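Local atomic coordinates of polysialic acid O-acetyltransferase (Escherichia coli, PDB entry 3JQY), a protein that transfers acetyl groups from acetyl-CoA to the sialic acid residues of long capsular polysialic acid chains. Residues K156-S168 against R174-S186. Residues are numbered along the deposited sequence; the frame is centred on the assembly and turned at random. Where two conformers were deposited one is given.
Sequences KRINWAKDIIISS and RNVSIMKGVSVGS
Strands 164-166 and 183-184 pair in parallel on one wall of the beta-helix, and Ile164 and Ile166 meet Ile178 of the next wall inside it. Three backbone bonds join the strands, and a weak fourth runs from Gly181 N to Lys162 O. Ile165 N donates to Val182 O at 3.0 Å, Val184 N to Ile165 O at 2.9 Å, and Ser167 N to Val184 O at 2.9 Å. Ser186 OG donates to Ser168 O at 2.8 Å from above the carbonyl plane.

Ile178 CG2 lies 3.8 Å from Ile164 CG2, and Ile178 CD1 3.9 Å from Ile166 CD1. Ile164 CG1 sits beside the backbone N (chi1 -67°) and the chain runs on extended, placing CD1 3.5 Å from Ile178 O and against the Met179 carbonyl. Cutting Ile164 back to an alanine would probably leave Ile178 CG2 without its mate and a gap over the Met179 carbonyl.

The corner is a type II turn from Met179 to Val182, with Gly181 at positive phi. The Lys180 chain lies along the backbone of Asn159 to Lys162, its CD 3.5 Å from Trp160 O. Its NZ forms a salt bridge with Asp145, which also accepts a bond from Asn159 ND2. Lys180 and Asp145 probably bind acetyl-CoA, as in related acetyltransferases. Stacked parallel rungs with aliphatic residues inside and tight corner turns are typical of the left-handed beta-helix of hexapeptide-repeat acetyltransferases.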
loop_
_atom_site.group_PDB
_atom_site.type_symbol
_atom_site.label_atom_id
_atom_site.label_comp_id
_atom_site.label_asym_id
_atom_site.label_seq_id
_atom_site.Cartn_x
_atom_site.Cartn_y
_atom_site.Cartn_z
ATOM N N LYS B 156 -20.024 10.203 -23.970
ATOM C CA LYS B 156 -20.796 9.685 -22.851
ATOM C C LYS B 156 -19.910 9.081 -21.763
ATOM O O LYS B 156 -18.811 8.597 -22.032
ATOM C CB LYS B 156 -21.792 8.637 -23.337
ATOM C CG LYS B 156 -22.851 9.203 -24.279
ATOM C CD LYS B 156 -23.848 8.141 -24.702
ATOM C CE LYS B 156 -24.963 8.744 -25.546
ATOM N NZ LYS B 156 -25.929 7.709 -26.010
ATOM N N ARG B 157 -20.407 9.092 -20.533
ATOM C CA ARG B 157 -19.669 8.505 -19.419
ATOM C C ARG B 157 -19.558 6.986 -19.544
ATOM O O ARG B 157 -20.529 6.307 -19.890
ATOM C CB ARG B 157 -20.330 8.873 -18.092
ATOM C CG ARG B 157 -19.778 8.091 -16.914
ATOM C CD ARG B 157 -20.178 8.711 -15.592
ATOM N NE ARG B 157 -19.427 8.108 -14.491
ATOM C CZ ARG B 157 -19.645 8.356 -13.206
ATOM N NH1 ARG B 157 -20.605 9.198 -12.837
ATOM N NH2 ARG B 157 -18.897 7.759 -12.284
ATOM N N ILE B 158 -18.377 6.448 -19.257
ATOM C CA ILE B 158 -18.150 5.014 -19.390
ATOM C C ILE B 158 -17.625 4.316 -18.135
ATOM O O ILE B 158 -17.241 3.146 -18.198
ATOM C CB ILE B 158 -17.194 4.684 -20.557
ATOM C CG1 ILE B 158 -15.855 5.411 -20.380
ATOM C CG2 ILE B 158 -17.845 5.027 -21.882
ATOM C CD1 ILE B 158 -14.785 4.983 -21.358
ATOM N N ASN B 159 -17.591 5.020 -17.007
ATOM C CA ASN B 159 -17.158 4.390 -15.759
ATOM C C ASN B 159 -18.212 4.522 -14.670
ATOM O O ASN B 159 -17.901 4.884 -13.531
ATOM C CB ASN B 159 -15.827 4.971 -15.267
ATOM C CG ASN B 159 -15.962 6.395 -14.766
ATOM O OD1 ASN B 159 -16.834 7.145 -15.214
ATOM N ND2 ASN B 159 -15.102 6.776 -13.826
ATOM N N TRP B 160 -19.462 4.244 -15.024
ATOM C CA TRP B 160 -20.542 4.222 -14.044
ATOM C C TRP B 160 -20.216 3.227 -12.925
ATOM O O TRP B 160 -19.578 2.202 -13.158
ATOM C CB TRP B 160 -21.867 3.840 -14.712
ATOM C CG TRP B 160 -22.387 4.867 -15.691
ATOM C CD1 TRP B 160 -22.399 4.772 -17.055
ATOM C CD2 TRP B 160 -22.980 6.134 -15.374
ATOM N NE1 TRP B 160 -22.957 5.906 -17.605
ATOM C CE2 TRP B 160 -23.320 6.755 -16.594
ATOM C CE3 TRP B 160 -23.247 6.806 -14.176
ATOM C CZ2 TRP B 160 -23.918 8.013 -16.649
ATOM C CZ3 TRP B 160 -23.846 8.055 -14.232
ATOM C CH2 TRP B 160 -24.173 8.646 -15.461
ATOM N N ALA B 161 -20.653 3.538 -11.710
ATOM C CA ALA B 161 -20.475 2.625 -10.585
ATOM C C ALA B 161 -21.114 1.280 -10.892
ATOM O O ALA B 161 -22.136 1.213 -11.589
ATOM C CB ALA B 161 -21.069 3.220 -9.315
ATOM N N LYS B 162 -20.517 0.213 -10.362
ATOM C CA LYS B 162 -21.007 -1.152 -10.565
ATOM C C LYS B 162 -20.851 -1.967 -9.277
ATOM O O LYS B 162 -19.865 -1.805 -8.552
ATOM C CB LYS B 162 -20.265 -1.828 -11.714
ATOM C CG LYS B 162 -20.442 -1.121 -13.060
ATOM C CD LYS B 162 -19.918 -1.967 -14.213
ATOM C CE LYS B 162 -20.168 -1.281 -15.552
ATOM N NZ LYS B 162 -21.572 -0.786 -15.675
ATOM N N ASP B 163 -21.820 -2.838 -9.008
ATOM C CA ASP B 163 -21.871 -3.597 -7.756
ATOM C C ASP B 163 -20.624 -4.443 -7.488
ATOM O O ASP B 163 -20.012 -4.992 -8.404
ATOM C CB ASP B 163 -23.073 -4.553 -7.743
ATOM C CG ASP B 163 -24.413 -3.837 -7.791
ATOM O OD1 ASP B 163 -24.467 -2.594 -7.707
ATOM O OD2 ASP B 163 -25.431 -4.544 -7.912
ATOM N N ILE B 164 -20.281 -4.578 -6.211
ATOM C CA ILE B 164 -19.274 -5.546 -5.792
ATOM C C ILE B 164 -19.965 -6.620 -4.966
ATOM O O ILE B 164 -20.734 -6.316 -4.062
ATOM C CB ILE B 164 -18.154 -4.887 -4.951
ATOM C CG1 ILE B 164 -17.342 -3.937 -5.832
ATOM C CG2 ILE B 164 -17.245 -5.948 -4.364
ATOM C CD1 ILE B 164 -16.477 -2.955 -5.073
ATOM N N ILE B 165 -19.698 -7.876 -5.289
ATOM C CA ILE B 165 -20.368 -8.990 -4.626
ATOM C C ILE B 165 -19.342 -10.010 -4.166
ATOM O O ILE B 165 -18.761 -10.730 -4.977
ATOM C CB ILE B 165 -21.396 -9.676 -5.557
ATOM C CG1 ILE B 165 -22.377 -8.650 -6.125
ATOM C CG2 ILE B 165 -22.149 -10.770 -4.808
ATOM C CD1 ILE B 165 -23.130 -7.862 -5.077
ATOM N N ILE B 166 -19.095 -10.042 -2.864
ATOM C CA ILE B 166 -18.226 -11.054 -2.287
ATOM C C ILE B 166 -19.095 -12.185 -1.746
ATOM O O ILE B 166 -19.896 -11.983 -0.844
ATOM C CB ILE B 166 -17.342 -10.461 -1.174
ATOM C CG1 ILE B 166 -16.557 -9.261 -1.717
ATOM C CG2 ILE B 166 -16.414 -11.530 -0.594
ATOM C CD1 ILE B 166 -15.795 -8.498 -0.671
ATOM N N SER B 167 -18.951 -13.371 -2.329
ATOM C CA SER B 167 -19.768 -14.510 -1.920
ATOM C C SER B 167 -19.451 -14.954 -0.499
ATOM O O SER B 167 -18.486 -14.496 0.109
ATOM C CB SER B 167 -19.581 -15.683 -2.884
ATOM O OG SER B 167 -20.096 -15.369 -4.168
ATOM N N SER B 168 -20.262 -15.868 0.021
ATOM C CA SER B 168 -19.988 -16.439 1.331
ATOM C C SER B 168 -18.673 -17.203 1.316
ATOM O O SER B 168 -18.278 -17.775 0.300
ATOM C CB SER B 168 -21.132 -17.361 1.768
ATOM O OG SER B 168 -22.318 -16.612 1.991
ATOM N N ARG B 174 -4.826 -9.028 3.326
ATOM C CA ARG B 174 -4.471 -7.692 3.773
ATOM C C ARG B 174 -4.055 -6.770 2.625
ATOM O O ARG B 174 -3.445 -7.203 1.645
ATOM C CB ARG B 174 -3.343 -7.805 4.800
ATOM C CG ARG B 174 -2.687 -6.509 5.200
ATOM C CD ARG B 174 -1.583 -6.826 6.215
ATOM N NE ARG B 174 -0.693 -5.695 6.445
ATOM C CZ ARG B 174 0.474 -5.781 7.075
ATOM N NH1 ARG B 174 0.908 -6.955 7.533
ATOM N NH2 ARG B 174 1.212 -4.692 7.240
ATOM N N ASN B 175 -4.402 -5.509 2.727
ATOM C CA ASN B 175 -3.971 -4.518 1.793
ATOM C C ASN B 175 -4.436 -4.802 0.371
ATOM O O ASN B 175 -3.661 -4.795 -0.511
ATOM C CB ASN B 175 -2.455 -4.341 1.821
ATOM C CG ASN B 175 -1.997 -3.122 1.086
ATOM O OD1 ASN B 175 -2.721 -2.182 0.923
ATOM N ND2 ASN B 175 -0.752 -3.146 0.645
ATOM N N VAL B 176 -5.743 -4.958 0.248
ATOM C CA VAL B 176 -6.358 -5.333 -1.021
ATOM C C VAL B 176 -7.415 -4.306 -1.379
ATOM O O VAL B 176 -8.133 -3.838 -0.504
ATOM C CB VAL B 176 -7.098 -6.677 -0.884
ATOM C CG1 VAL B 176 -8.104 -6.870 -2.026
ATOM C CG2 VAL B 176 -6.108 -7.834 -0.833
ATOM N N SER B 177 -7.508 -3.964 -2.661
ATOM C CA SER B 177 -8.655 -3.220 -3.173
ATOM C C SER B 177 -9.417 -4.113 -4.126
ATOM O O SER B 177 -8.828 -4.787 -4.988
ATOM C CB SER B 177 -8.223 -1.957 -3.914
ATOM O OG SER B 177 -7.876 -0.934 -3.007
ATOM N N ILE B 178 -10.728 -4.128 -3.959
ATOM C CA ILE B 178 -11.607 -4.745 -4.935
ATOM C C ILE B 178 -12.351 -3.621 -5.646
ATOM O O ILE B 178 -13.004 -2.799 -5.006
ATOM C CB ILE B 178 -12.571 -5.730 -4.268
ATOM C CG1 ILE B 178 -11.786 -6.862 -3.605
ATOM C CG2 ILE B 178 -13.537 -6.307 -5.290
ATOM C CD1 ILE B 178 -12.658 -7.939 -3.004
ATOM N N MET B 179 -12.219 -3.570 -6.969
ATOM C CA MET B 179 -12.774 -2.466 -7.758
ATOM C C MET B 179 -14.186 -2.744 -8.279
ATOM O O MET B 179 -14.750 -3.810 -8.032
ATOM C CB MET B 179 -11.832 -2.110 -8.914
ATOM C CG MET B 179 -10.425 -1.709 -8.470
ATOM S SD MET B 179 -10.440 -0.434 -7.183
ATOM C CE MET B 179 -8.770 0.209 -7.320
ATOM N N LYS B 180 -14.762 -1.777 -8.992
ATOM C CA LYS B 180 -16.185 -1.854 -9.312
ATOM C C LYS B 180 -16.536 -3.028 -10.224
ATOM O O LYS B 180 -15.745 -3.425 -11.091
ATOM C CB LYS B 180 -16.685 -0.543 -9.923
ATOM C CG LYS B 180 -16.127 -0.244 -11.313
ATOM C CD LYS B 180 -16.539 1.161 -11.744
ATOM C CE LYS B 180 -15.937 1.534 -13.090
ATOM N NZ LYS B 180 -14.442 1.504 -13.053
ATOM N N GLY B 181 -17.716 -3.592 -10.002
ATOM C CA GLY B 181 -18.261 -4.609 -10.883
ATOM C C GLY B 181 -17.688 -5.993 -10.661
ATOM O O GLY B 181 -17.946 -6.906 -11.444
ATOM N N VAL B 182 -16.911 -6.157 -9.597
ATOM C CA VAL B 182 -16.253 -7.429 -9.349
ATOM C C VAL B 182 -17.074 -8.344 -8.439
ATOM O O VAL B 182 -17.587 -7.919 -7.399
ATOM C CB VAL B 182 -14.853 -7.223 -8.724
ATOM C CG1 VAL B 182 -14.281 -8.555 -8.223
ATOM C CG2 VAL B 182 -13.917 -6.582 -9.732
ATOM N N SER B 183 -17.196 -9.603 -8.853
ATOM C CA SER B 183 -17.740 -10.662 -8.012
ATOM C C SER B 183 -16.608 -11.615 -7.647
ATOM O O SER B 183 -15.766 -11.934 -8.490
ATOM C CB SER B 183 -18.815 -11.440 -8.769
ATOM O OG SER B 183 -19.965 -10.639 -8.972
ATOM N N VAL B 184 -16.592 -12.061 -6.394
ATOM C CA VAL B 184 -15.647 -13.078 -5.940
ATOM C C VAL B 184 -16.419 -14.302 -5.469
ATOM O O VAL B 184 -17.229 -14.218 -4.546
ATOM C CB VAL B 184 -14.764 -12.579 -4.789
ATOM C CG1 VAL B 184 -13.836 -13.692 -4.330
ATOM C CG2 VAL B 184 -13.953 -11.360 -5.228
ATOM N N GLY B 185 -16.174 -15.434 -6.120
ATOM C CA GLY B 185 -16.917 -16.651 -5.843
ATOM C C GLY B 185 -16.604 -17.282 -4.501
ATOM O O GLY B 185 -15.565 -17.022 -3.904
ATOM N N SER B 186 -17.514 -18.136 -4.044
ATOM C CA SER B 186 -17.415 -18.761 -2.728
ATOM C C SER B 186 -16.178 -19.652 -2.605
ATOM O O SER B 186 -15.799 -20.338 -3.554
ATOM C CB SER B 186 -18.702 -19.564 -2.462
ATOM O OG SER B 186 -18.690 -20.159 -1.182
#